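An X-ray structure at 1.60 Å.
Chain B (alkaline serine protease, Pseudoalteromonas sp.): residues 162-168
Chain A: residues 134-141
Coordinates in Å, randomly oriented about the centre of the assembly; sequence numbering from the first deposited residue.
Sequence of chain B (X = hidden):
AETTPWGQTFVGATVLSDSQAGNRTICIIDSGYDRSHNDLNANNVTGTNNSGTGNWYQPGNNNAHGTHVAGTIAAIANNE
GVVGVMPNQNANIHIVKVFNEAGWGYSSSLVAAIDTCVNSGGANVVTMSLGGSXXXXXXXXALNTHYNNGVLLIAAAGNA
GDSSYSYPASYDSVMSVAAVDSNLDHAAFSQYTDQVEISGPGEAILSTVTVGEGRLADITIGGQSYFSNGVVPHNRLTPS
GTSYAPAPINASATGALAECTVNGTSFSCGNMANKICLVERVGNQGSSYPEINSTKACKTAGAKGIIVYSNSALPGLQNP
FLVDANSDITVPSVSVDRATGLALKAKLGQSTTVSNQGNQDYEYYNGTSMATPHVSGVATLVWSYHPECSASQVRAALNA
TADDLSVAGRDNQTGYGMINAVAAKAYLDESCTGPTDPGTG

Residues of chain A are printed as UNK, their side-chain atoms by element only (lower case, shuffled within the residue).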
# COMPACT_ATOMS: atom_id res chain seq x y z
N ASP B 162 13.97 3.93 -0.32
CA ASP B 162 13.82 3.07 0.84
C ASP B 162 13.48 1.64 0.43
O ASP B 162 13.58 1.30 -0.75
CB ASP B 162 12.74 3.62 1.80
CG ASP B 162 11.37 3.72 1.16
OD1 ASP B 162 11.10 3.01 0.18
OD2 ASP B 162 10.55 4.52 1.67
N SER B 163 13.10 0.82 1.40
CA SER B 163 12.79 -0.58 1.11
C SER B 163 11.31 -0.84 0.88
O SER B 163 10.88 -1.99 0.87
CB SER B 163 13.26 -1.47 2.25
OG SER B 163 12.40 -1.34 3.37
N SER B 164 10.53 0.22 0.69
CA SER B 164 9.09 0.05 0.49
C SER B 164 8.78 -0.63 -0.83
O SER B 164 9.52 -0.51 -1.81
CB SER B 164 8.37 1.40 0.56
OG SER B 164 8.71 2.24 -0.53
N TYR B 165 7.67 -1.36 -0.85
CA TYR B 165 7.23 -2.07 -2.04
C TYR B 165 6.31 -1.18 -2.86
O TYR B 165 5.33 -0.64 -2.33
CB TYR B 165 6.43 -3.32 -1.66
CG TYR B 165 7.23 -4.43 -1.02
CD1 TYR B 165 8.23 -5.10 -1.72
CD2 TYR B 165 6.97 -4.83 0.29
CE1 TYR B 165 8.94 -6.15 -1.14
CE2 TYR B 165 7.67 -5.87 0.88
CZ TYR B 165 8.66 -6.53 0.16
OH TYR B 165 9.34 -7.57 0.74
N SER B 166 6.62 -1.01 -4.14
CA SER B 166 5.75 -0.24 -5.01
C SER B 166 5.13 -1.30 -5.91
O SER B 166 5.78 -2.28 -6.27
CB SER B 166 6.54 0.77 -5.85
OG SER B 166 6.97 1.85 -5.04
N TYR B 167 3.85 -1.12 -6.22
CA TYR B 167 3.12 -2.06 -7.06
C TYR B 167 2.72 -1.32 -8.33
O TYR B 167 2.47 -0.11 -8.30
CB TYR B 167 1.89 -2.55 -6.29
CG TYR B 167 2.27 -3.31 -5.04
CD1 TYR B 167 2.53 -4.68 -5.09
CD2 TYR B 167 2.45 -2.65 -3.83
CE1 TYR B 167 2.96 -5.37 -3.96
CE2 TYR B 167 2.88 -3.33 -2.69
CZ TYR B 167 3.14 -4.69 -2.76
OH TYR B 167 3.57 -5.37 -1.65
N PRO B 168 2.58 -2.03 -9.46
CA PRO B 168 2.73 -3.47 -9.71
C PRO B 168 4.11 -4.13 -9.65
O PRO B 168 4.20 -5.36 -9.66
CB PRO B 168 2.09 -3.63 -11.08
CG PRO B 168 2.54 -2.37 -11.78
CD PRO B 168 2.29 -1.31 -10.71
N UNK A 134 0.35 0.29 3.09
CA UNK A 134 1.72 0.12 2.64
C UNK A 134 2.45 -1.09 3.19
O UNK A 134 2.10 -1.63 4.24
N UNK A 135 3.47 -1.53 2.45
CA UNK A 135 4.28 -2.67 2.84
C UNK A 135 5.75 -2.39 2.52
O UNK A 135 6.04 -1.71 1.53
o UNK A 135 3.65 -3.73 0.72
c UNK A 135 3.81 -3.94 2.12
N UNK A 136 6.66 -2.89 3.34
CA UNK A 136 8.09 -2.68 3.10
C UNK A 136 8.90 -3.95 3.37
O UNK A 136 8.47 -4.84 4.10
c UNK A 136 8.66 -1.54 3.97
c UNK A 136 7.71 -0.36 4.00
o UNK A 136 8.87 -2.00 5.32
N UNK A 137 10.09 -4.03 2.77
CA UNK A 137 10.95 -5.19 2.96
C UNK A 137 11.49 -5.24 4.38
O UNK A 137 11.55 -6.30 4.99
c UNK A 137 12.93 -6.46 2.10
c UNK A 137 12.13 -5.17 1.98
o UNK A 137 11.65 -5.04 0.64
N UNK A 138 11.89 -4.09 4.91
CA UNK A 138 12.44 -4.03 6.26
C UNK A 138 11.42 -4.51 7.28
O UNK A 138 11.76 -5.24 8.22
c UNK A 138 13.49 -2.57 8.01
c UNK A 138 12.87 -2.60 6.63
o UNK A 138 13.83 -2.12 5.68
N UNK A 139 10.16 -4.12 7.10
CA UNK A 139 9.11 -4.54 8.03
C UNK A 139 8.81 -6.02 7.86
O UNK A 139 8.67 -6.75 8.84
c UNK A 139 5.62 -2.95 8.67
c UNK A 139 6.71 -4.00 8.75
o UNK A 139 4.82 -2.99 7.71
c UNK A 139 7.85 -3.70 7.80
o UNK A 139 5.57 -2.06 9.55
N UNK A 140 8.72 -6.47 6.61
CA UNK A 140 8.46 -7.88 6.33
C UNK A 140 9.52 -8.75 7.00
O UNK A 140 9.21 -9.75 7.65
n UNK A 140 10.19 -12.66 1.90
c UNK A 140 8.46 -8.12 4.82
n UNK A 140 8.69 -10.98 2.36
c UNK A 140 8.42 -9.58 4.39
c UNK A 140 8.30 -9.67 2.88
c UNK A 140 9.93 -11.47 2.40
n UNK A 140 10.90 -10.76 2.96
N UNK A 141 10.79 -8.36 6.84
CA UNK A 141 11.90 -9.09 7.43
C UNK A 141 11.86 -9.10 8.95
O UNK A 141 12.09 -10.14 9.58
o UNK A 141 14.44 -8.24 4.90
n UNK A 141 12.78 -9.75 4.92
c UNK A 141 13.23 -8.50 6.95
c UNK A 141 13.53 -8.82 5.50
O HOH W 1 3.87 -0.13 -0.07

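Position 134 of chain A has backbone atoms and no side-chain atoms. Nothing in this stretch of chain B touches it. It is Gly A134.

Position 135 carries one carbon and then one oxygen, unbranched. The hydroxyl of Tyr B167 points at that oxygen. The backbone O of position 135 receives the amide of Tyr B165. One carbon ending in a hydroxyl is serine, Ser A135. The Tyr B167 OH to Ser A135 OG hydrogen bond is 2.9 Å, with the tyrosine as donor. Tyr B165 N to Ser A135 O is also 2.9 Å and nearly straight, at 175°. The O of water 1 accepts from Ser A135 N at 2.9 Å and lies 2.7 Å from Tyr B165 O, so it links the two backbones.

Position 136 has one carbon bearing an oxygen and a second carbon. The added carbon lies against Ser B164. This branching at CB is threonine, Thr A136. Its CG2 is 3.8 Å from Ser B164 CA. Its OG1 accepts from the backbone N of position 139 at 3.1 Å, which caps the start of the helix.

Position 137 shows the same branched set of three atoms. Its oxygen lies near the backbone carbonyl of Ser B163. It is Thr A137, the first residue of the helix. Thr A137 N donates to Ser B163 O at 2.9 Å, and Thr A137 OG1 donates to the same O at 3.2 Å.

Position 138 again has one carbon carrying an oxygen and a carbon. The oxygen meets the hydroxyl of Ser B163. It is Thr A138. Thr A138 OG1 and Ser B163 OG are hydrogen-bonded at 2.8 Å, and either could be the donor.

Position 139 has three carbons in a row, the third with two oxygens. It does not touch this stretch of chain B. A carboxylate on such a chain is glutamate, Glu A139.

Position 140 has three carbons, a nitrogen, and a carbon with two more nitrogens. The chain passes the hydroxyl end of Tyr B165. This guanidinium marks Arg A140. Its CD is 3.2 Å from Tyr B165 OH, at the ring edge.

Position 141 has two carbons, the second bearing an oxygen and a nitrogen. It makes no contact with chain B here. The short amide is Asn A141.

The contact joins two copies of the protease. A single beta bridge pairs Ser B164 with Thr A136. Its two backbone hydrogen bonds run in opposite directions, and hydroxyl bonds reinforce it. Tyr B165 covers the turn into the helix and loses the most surface.

Chain A, residues 134-141: GSTTTERN
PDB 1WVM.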